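Side-chain contact in shikimate dehydrogenase (NADP(+)) (Thermus thermophilus, PDB 2D5C), which catalyses the reversible NADPH-linked reduction of 3-dehydroshikimate to shikimate, the fourth step of chorismate biosynthesis: residues L71-V74 / S75-A78. Sequence-based numbering, arbitrary orientation.
Sequences LDWV and SPEA
V74 and A78 meet methyl to methyl where the strand 73-74, outermost in its sheet within this chain, gives way to the helix 76-81. The evidence is a separation of 3.4 Å between V74 CG1 and A78 CB, tighter than an ordinary carbon-carbon contact. The valine torsion explains it: CG1 lies anti to the backbone N (chi1 177°) and beside the carbonyl carbon, which turns this branch toward the following residues, where it meets the A78 methyl. V84 touches both residues, so the pair belongs to a larger apolar cluster, which L68 extends on the valine.

S75 links the two elements and is the N-cap of the helix. Its OG accepts from A78 N at 3.0 Å with an N-H...O angle of 156°, close enough to straight to count as a sound capping bond. The hydroxyl reaches that N-H from a chi1 of 72°, where OG stands between the backbone N and the carbonyl carbon.

On the strand, W73 lays the six-membered end of its indole against the backbone of S75. One ring face receives S75 CA, 3.3 Å from W73 CH2, and S75 N stands 3.4 Å above the plane of the W73 ring, displaced from its centre toward the periphery. P76 adds a looser apolar touch, its CD being 4.2 Å from W73 CZ2. The same indole meets F95 of the second subunit edge-to-face and also meets W73 of that subunit, which places this turn at the dimer interface.

Capping satisfies an N-H of the first helical turn with a buried side chain, while the methyl pair closes one side of the junction and the indole lies over the S75 backbone; this is consistent with a closely packed strand-to-helix junction in the substrate-binding domain.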
ATOM      1  N   LEU A  71       0.511 -12.407  -6.730  1.00 31.24           N
ATOM      2  CA  LEU A  71       0.235 -11.275  -5.854  1.00 28.48           C
ATOM      3  C   LEU A  71      -0.829 -11.627  -4.825  1.00 28.23           C
ATOM      4  O   LEU A  71      -1.634 -12.537  -5.037  1.00 32.06           O
ATOM      5  CB  LEU A  71      -0.209 -10.073  -6.691  1.00 26.36           C
ATOM      6  CG  LEU A  71       0.768  -9.710  -7.819  1.00 27.68           C
ATOM      7  CD1 LEU A  71       0.234  -8.498  -8.567  1.00 24.46           C
ATOM      8  CD2 LEU A  71       2.163  -9.418  -7.247  1.00 28.65           C
ATOM      9  N   ASP A  72      -0.837 -10.913  -3.709  1.00 23.75           N
ATOM     10  CA  ASP A  72      -1.819 -11.181  -2.659  1.00 23.22           C
ATOM     11  C   ASP A  72      -3.166 -10.535  -2.947  1.00 22.04           C
ATOM     12  O   ASP A  72      -4.192 -10.979  -2.450  1.00 26.24           O
ATOM     13  CB  ASP A  72      -1.331 -10.666  -1.304  1.00 28.05           C
ATOM     14  CG  ASP A  72      -0.079 -11.364  -0.833  1.00 33.98           C
ATOM     15  OD1 ASP A  72       1.016 -10.860  -1.123  1.00 27.76           O
ATOM     16  OD2 ASP A  72      -0.199 -12.422  -0.181  1.00 39.13           O
ATOM     17  N   TRP A  73      -3.155  -9.479  -3.750  1.00 23.52           N
ATOM     18  CA  TRP A  73      -4.378  -8.744  -4.077  1.00 22.97           C
ATOM     19  C   TRP A  73      -4.138  -8.015  -5.392  1.00 21.64           C
ATOM     20  O   TRP A  73      -3.037  -7.520  -5.620  1.00 19.80           O
ATOM     21  CB  TRP A  73      -4.657  -7.714  -2.974  1.00 22.04           C
ATOM     22  CG  TRP A  73      -5.890  -6.850  -3.151  1.00 23.27           C
ATOM     23  CD1 TRP A  73      -7.147  -7.107  -2.671  1.00 28.48           C
ATOM     24  CD2 TRP A  73      -5.967  -5.576  -3.807  1.00 20.90           C
ATOM     25  NE1 TRP A  73      -7.993  -6.072  -2.982  1.00 23.04           N
ATOM     26  CE2 TRP A  73      -7.298  -5.119  -3.678  1.00 23.09           C
ATOM     27  CE3 TRP A  73      -5.041  -4.778  -4.491  1.00 19.25           C
ATOM     28  CZ2 TRP A  73      -7.725  -3.894  -4.208  1.00 23.77           C
ATOM     29  CZ3 TRP A  73      -5.464  -3.559  -5.020  1.00 24.11           C
ATOM     30  CH2 TRP A  73      -6.799  -3.128  -4.874  1.00 28.34           C
ATOM     31  N   VAL A  74      -5.156  -7.973  -6.251  1.00 20.79           N
ATOM     32  CA  VAL A  74      -5.058  -7.260  -7.525  1.00 20.15           C
ATOM     33  C   VAL A  74      -6.249  -6.310  -7.577  1.00 19.62           C
ATOM     34  O   VAL A  74      -7.367  -6.680  -7.202  1.00 19.72           O
ATOM     35  CB  VAL A  74      -5.091  -8.223  -8.734  1.00 21.50           C
ATOM     36  CG1 VAL A  74      -5.063  -7.428 -10.046  1.00 20.05           C
ATOM     37  CG2 VAL A  74      -3.912  -9.173  -8.665  1.00 27.00           C
ATOM     38  N   SER A  75      -6.007  -5.068  -7.994  1.00 19.83           N
ATOM     39  CA  SER A  75      -7.074  -4.082  -8.060  1.00 18.17           C
ATOM     40  C   SER A  75      -8.156  -4.518  -9.041  1.00 16.61           C
ATOM     41  O   SER A  75      -7.886  -5.251  -9.994  1.00 20.04           O
ATOM     42  CB  SER A  75      -6.537  -2.720  -8.496  1.00 22.86           C
ATOM     43  OG  SER A  75      -6.195  -2.729  -9.876  1.00 24.46           O
ATOM     44  N   PRO A  76      -9.397  -4.082  -8.803  1.00 19.49           N
ATOM     45  CA  PRO A  76     -10.500  -4.450  -9.699  1.00 23.23           C
ATOM     46  C   PRO A  76     -10.156  -4.126 -11.153  1.00 27.12           C
ATOM     47  O   PRO A  76     -10.428  -4.917 -12.060  1.00 24.11           O
ATOM     48  CB  PRO A  76     -11.662  -3.613  -9.176  1.00 23.92           C
ATOM     49  CG  PRO A  76     -11.365  -3.502  -7.698  1.00 28.30           C
ATOM     50  CD  PRO A  76      -9.877  -3.213  -7.713  1.00 23.90           C
ATOM     51  N   GLU A  77      -9.548  -2.962 -11.375  1.00 21.13           N
ATOM     52  CA  GLU A  77      -9.172  -2.561 -12.730  1.00 24.48           C
ATOM     53  C   GLU A  77      -8.085  -3.448 -13.317  1.00 26.28           C
ATOM     54  O   GLU A  77      -8.164  -3.847 -14.481  1.00 25.73           O
ATOM     55  CB  GLU A  77      -8.704  -1.111 -12.748  1.00 25.33           C
ATOM     56  CG  GLU A  77      -9.725  -0.155 -12.200  1.00 30.25           C
ATOM     57  CD  GLU A  77      -9.546   0.078 -10.724  1.00 35.95           C
ATOM     58  OE1 GLU A  77      -9.188  -0.885 -10.010  1.00 28.00           O
ATOM     59  OE2 GLU A  77      -9.772   1.226 -10.284  1.00 35.12           O
ATOM     60  N   ALA A  78      -7.071  -3.766 -12.520  1.00 20.19           N
ATOM     61  CA  ALA A  78      -5.993  -4.597 -13.014  1.00 23.73           C
ATOM     62  C   ALA A  78      -6.518  -5.994 -13.305  1.00 24.91           C
ATOM     63  O   ALA A  78      -5.995  -6.682 -14.175  1.00 27.27           O
ATOM     64  CB  ALA A  78      -4.848  -4.644 -12.006  1.00 23.95           C
TER